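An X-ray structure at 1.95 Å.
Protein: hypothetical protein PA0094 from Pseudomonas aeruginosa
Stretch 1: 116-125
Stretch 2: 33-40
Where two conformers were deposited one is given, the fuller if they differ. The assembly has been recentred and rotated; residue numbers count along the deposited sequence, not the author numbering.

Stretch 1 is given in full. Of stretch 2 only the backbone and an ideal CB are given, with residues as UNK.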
# COMPACT_ATOMS: atom_id res chain seq x y z
N THR A 116 -4.58 11.63 0.97
CA THR A 116 -4.32 11.22 2.37
C THR A 116 -5.62 11.34 3.14
O THR A 116 -6.42 12.26 2.91
CB THR A 116 -3.24 12.06 3.04
OG1 THR A 116 -3.72 13.39 3.27
CG2 THR A 116 -2.00 12.21 2.15
N THR A 117 -5.87 10.37 4.04
CA THR A 117 -7.13 10.31 4.72
C THR A 117 -6.87 10.00 6.20
O THR A 117 -6.30 8.96 6.52
CB THR A 117 -8.02 9.23 4.13
OG1 THR A 117 -8.24 9.43 2.72
CG2 THR A 117 -9.42 9.27 4.75
N LEU A 118 -7.24 10.92 7.08
CA LEU A 118 -7.30 10.64 8.52
C LEU A 118 -8.72 10.19 8.84
O LEU A 118 -9.69 10.88 8.51
CB LEU A 118 -6.96 11.88 9.33
CG LEU A 118 -7.05 11.74 10.87
CD1 LEU A 118 -5.88 10.94 11.40
CD2 LEU A 118 -7.06 13.11 11.51
N THR A 119 -8.86 9.04 9.49
CA THR A 119 -10.14 8.54 9.89
C THR A 119 -10.17 8.38 11.40
O THR A 119 -9.33 7.70 11.98
CB THR A 119 -10.42 7.21 9.24
OG1 THR A 119 -10.38 7.35 7.82
CG2 THR A 119 -11.84 6.75 9.55
N THR A 120 -11.16 8.99 12.02
CA THR A 120 -11.34 8.93 13.47
C THR A 120 -12.83 9.08 13.75
O THR A 120 -13.63 8.96 12.84
CB THR A 120 -10.49 10.03 14.13
OG1 THR A 120 -10.47 9.85 15.54
CG2 THR A 120 -11.12 11.42 13.93
N THR A 121 -13.21 9.26 15.01
CA THR A 121 -14.60 9.59 15.36
C THR A 121 -14.64 11.07 15.65
O THR A 121 -13.61 11.66 15.93
CB THR A 121 -15.06 8.84 16.63
OG1 THR A 121 -14.16 9.15 17.70
CG2 THR A 121 -14.96 7.33 16.48
N PRO A 122 -15.82 11.68 15.63
CA PRO A 122 -15.92 13.10 16.00
C PRO A 122 -15.32 13.39 17.38
O PRO A 122 -14.58 14.36 17.53
CB PRO A 122 -17.42 13.37 15.95
CG PRO A 122 -17.96 12.33 15.03
CD PRO A 122 -17.12 11.12 15.22
N ALA A 123 -15.57 12.52 18.35
CA ALA A 123 -15.01 12.68 19.70
C ALA A 123 -13.49 12.67 19.74
O ALA A 123 -12.88 13.34 20.56
CB ALA A 123 -15.58 11.61 20.66
N ASP A 124 -12.87 11.88 18.86
CA ASP A 124 -11.41 11.72 18.89
C ASP A 124 -10.64 12.66 17.96
O ASP A 124 -9.43 12.73 18.02
CB ASP A 124 -11.02 10.27 18.58
CG ASP A 124 -11.44 9.30 19.68
OD1 ASP A 124 -11.81 9.77 20.79
OD2 ASP A 124 -11.43 8.06 19.52
N LEU A 125 -11.34 13.38 17.08
CA LEU A 125 -10.64 14.24 16.13
C LEU A 125 -9.69 15.23 16.82
O LEU A 125 -8.52 15.33 16.44
CB LEU A 125 -11.60 14.96 15.18
CG LEU A 125 -10.92 15.95 14.23
CD1 LEU A 125 -9.86 15.25 13.36
CD2 LEU A 125 -11.93 16.66 13.35
N UNK A 33 -5.52 7.25 26.31
CA UNK A 33 -6.59 7.56 27.24
C UNK A 33 -7.96 7.09 26.74
O UNK A 33 -8.15 5.90 26.51
CB UNK A 33 -6.62 9.07 27.50
N UNK A 34 -8.91 8.02 26.60
CA UNK A 34 -10.22 7.70 26.04
C UNK A 34 -10.28 7.80 24.50
O UNK A 34 -11.26 7.36 23.90
CB UNK A 34 -11.27 8.63 26.65
N UNK A 35 -9.27 8.40 23.87
CA UNK A 35 -9.19 8.45 22.41
C UNK A 35 -8.78 7.08 21.86
O UNK A 35 -7.80 6.51 22.28
CB UNK A 35 -8.20 9.53 21.96
N UNK A 36 -9.55 6.58 20.90
CA UNK A 36 -9.21 5.33 20.23
C UNK A 36 -8.17 5.53 19.12
O UNK A 36 -7.84 6.66 18.73
CB UNK A 36 -10.47 4.69 19.65
N UNK A 37 -7.62 4.42 18.66
CA UNK A 37 -6.66 4.42 17.57
C UNK A 37 -7.32 5.00 16.33
O UNK A 37 -8.43 4.66 16.01
CB UNK A 37 -6.13 3.01 17.30
N UNK A 38 -6.62 5.87 15.64
CA UNK A 38 -7.05 6.40 14.33
C UNK A 38 -6.18 5.83 13.21
O UNK A 38 -5.17 5.19 13.46
CB UNK A 38 -6.98 7.93 14.32
N UNK A 39 -6.60 6.05 11.97
CA UNK A 39 -5.79 5.64 10.83
C UNK A 39 -5.49 6.82 9.92
O UNK A 39 -6.32 7.72 9.76
CB UNK A 39 -6.50 4.53 10.04
N UNK A 40 -4.31 6.79 9.32
CA UNK A 40 -3.87 7.78 8.33
C UNK A 40 -3.40 6.95 7.14
O UNK A 40 -2.43 6.18 7.26
CB UNK A 40 -2.77 8.70 8.86

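Position 33 lies beyond the reach of stretch 1, so only the backbone constrains it. Its phi of 69° and psi of -122° are strained for any residue with a CB, and the residue is Gly-33. Position 34 has a phi of -87° and a CB directed sideways, with nothing of stretch 1 within 5.5 Å. Many residues would fit, proline among them because its ring restricts phi to such values; Pro-34 is found.

At position 35 the CB again points sideways, and the ideal CB lies 3.8 Å from Asp-124 OD1. A small side chain can sit beside the carboxylate without needing to bond to it. The residue is Ala-35, whose CA approaches Asp-124 OD1 to 3.4 Å.

Position 36 offers its backbone first: its N donates to Asp-124 OD2 at 2.8 Å, a bond open to any residue except proline. The ideal CB is 3.5 Å from the same OD2, so a basic or polar side chain might be expected. Arg-36 occupies it, yet its side chain makes no salt bridge to Asp-124; its end leads away, and the backbone makes the polar link.

Position 37 points away from stretch 1; polar or charged residues suit it, and it is Glu-37.

Position 38 begins the strand, its CB directed toward stretch 1. The ideal CB is only 3.3 Å from Thr-119 O and lies 4.1 Å from Thr-120 CB, which favours a small residue. Ala-38 fits, its CB also packing 4.3 Å from Leu-118 CD1.

Position 39 pairs with Thr-119 in the antiparallel ladder: its N donates to Thr-119 O at 3.2 Å, and its O accepts from Thr-119 N at 2.9 Å. Its CB shares a face of the sheet with the Thr-119 side chain, where serine, threonine or another small polar residue would suit. Ser-39 adopts the p rotamer, and its OG and Thr-119 OG1 each hydrogen-bond to water 1 at 2.7 Å. That water also donates to Thr-117 O at 3.0 Å, tying the two strands together through solvent.

Position 40 faces Leu-118 in a non-hydrogen-bonded pair, its CA 3.3 Å from Thr-117 O in a CA-H...O contact. The CB lies on the Leu-118 face of the sheet, with the ideal CB 4.6 Å from Leu-118 CD1, so a leucine, isoleucine, valine or aromatic residue would suit. Phe-40, with chi1 t, brings its ring back along stretch 1, where CE1 reaches Thr-116 CB at 3.6 Å.

Stretch 2 33-40: GPAREASF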
# COMPACT_ATOMS: atom_id res chain seq x y z
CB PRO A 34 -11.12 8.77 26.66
CG PRO A 34 -10.21 9.97 26.77
CD PRO A 34 -8.81 9.43 26.99
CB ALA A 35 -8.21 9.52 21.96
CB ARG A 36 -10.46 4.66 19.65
CG ARG A 36 -11.65 4.53 20.60
CD ARG A 36 -11.35 3.81 21.91
NE ARG A 36 -12.58 3.42 22.61
CZ ARG A 36 -12.62 2.88 23.83
NH1 ARG A 36 -11.51 2.61 24.50
NH2 ARG A 36 -13.80 2.57 24.37
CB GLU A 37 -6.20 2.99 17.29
CG GLU A 37 -5.02 2.87 16.35
CD GLU A 37 -4.45 1.46 16.33
OE1 GLU A 37 -4.99 0.64 15.60
OE2 GLU A 37 -3.45 1.19 17.03
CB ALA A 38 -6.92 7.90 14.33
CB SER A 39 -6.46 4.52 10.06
OG SER A 39 -7.63 4.91 9.38
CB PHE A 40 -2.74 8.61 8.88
CG PHE A 40 -2.16 9.60 7.90
CD1 PHE A 40 -2.92 10.66 7.44
CD2 PHE A 40 -0.86 9.42 7.39
CE1 PHE A 40 -2.38 11.60 6.54
CE2 PHE A 40 -0.31 10.34 6.47
CZ PHE A 40 -1.08 11.42 6.03
O HOH W 1 -7.90 6.56 7.21
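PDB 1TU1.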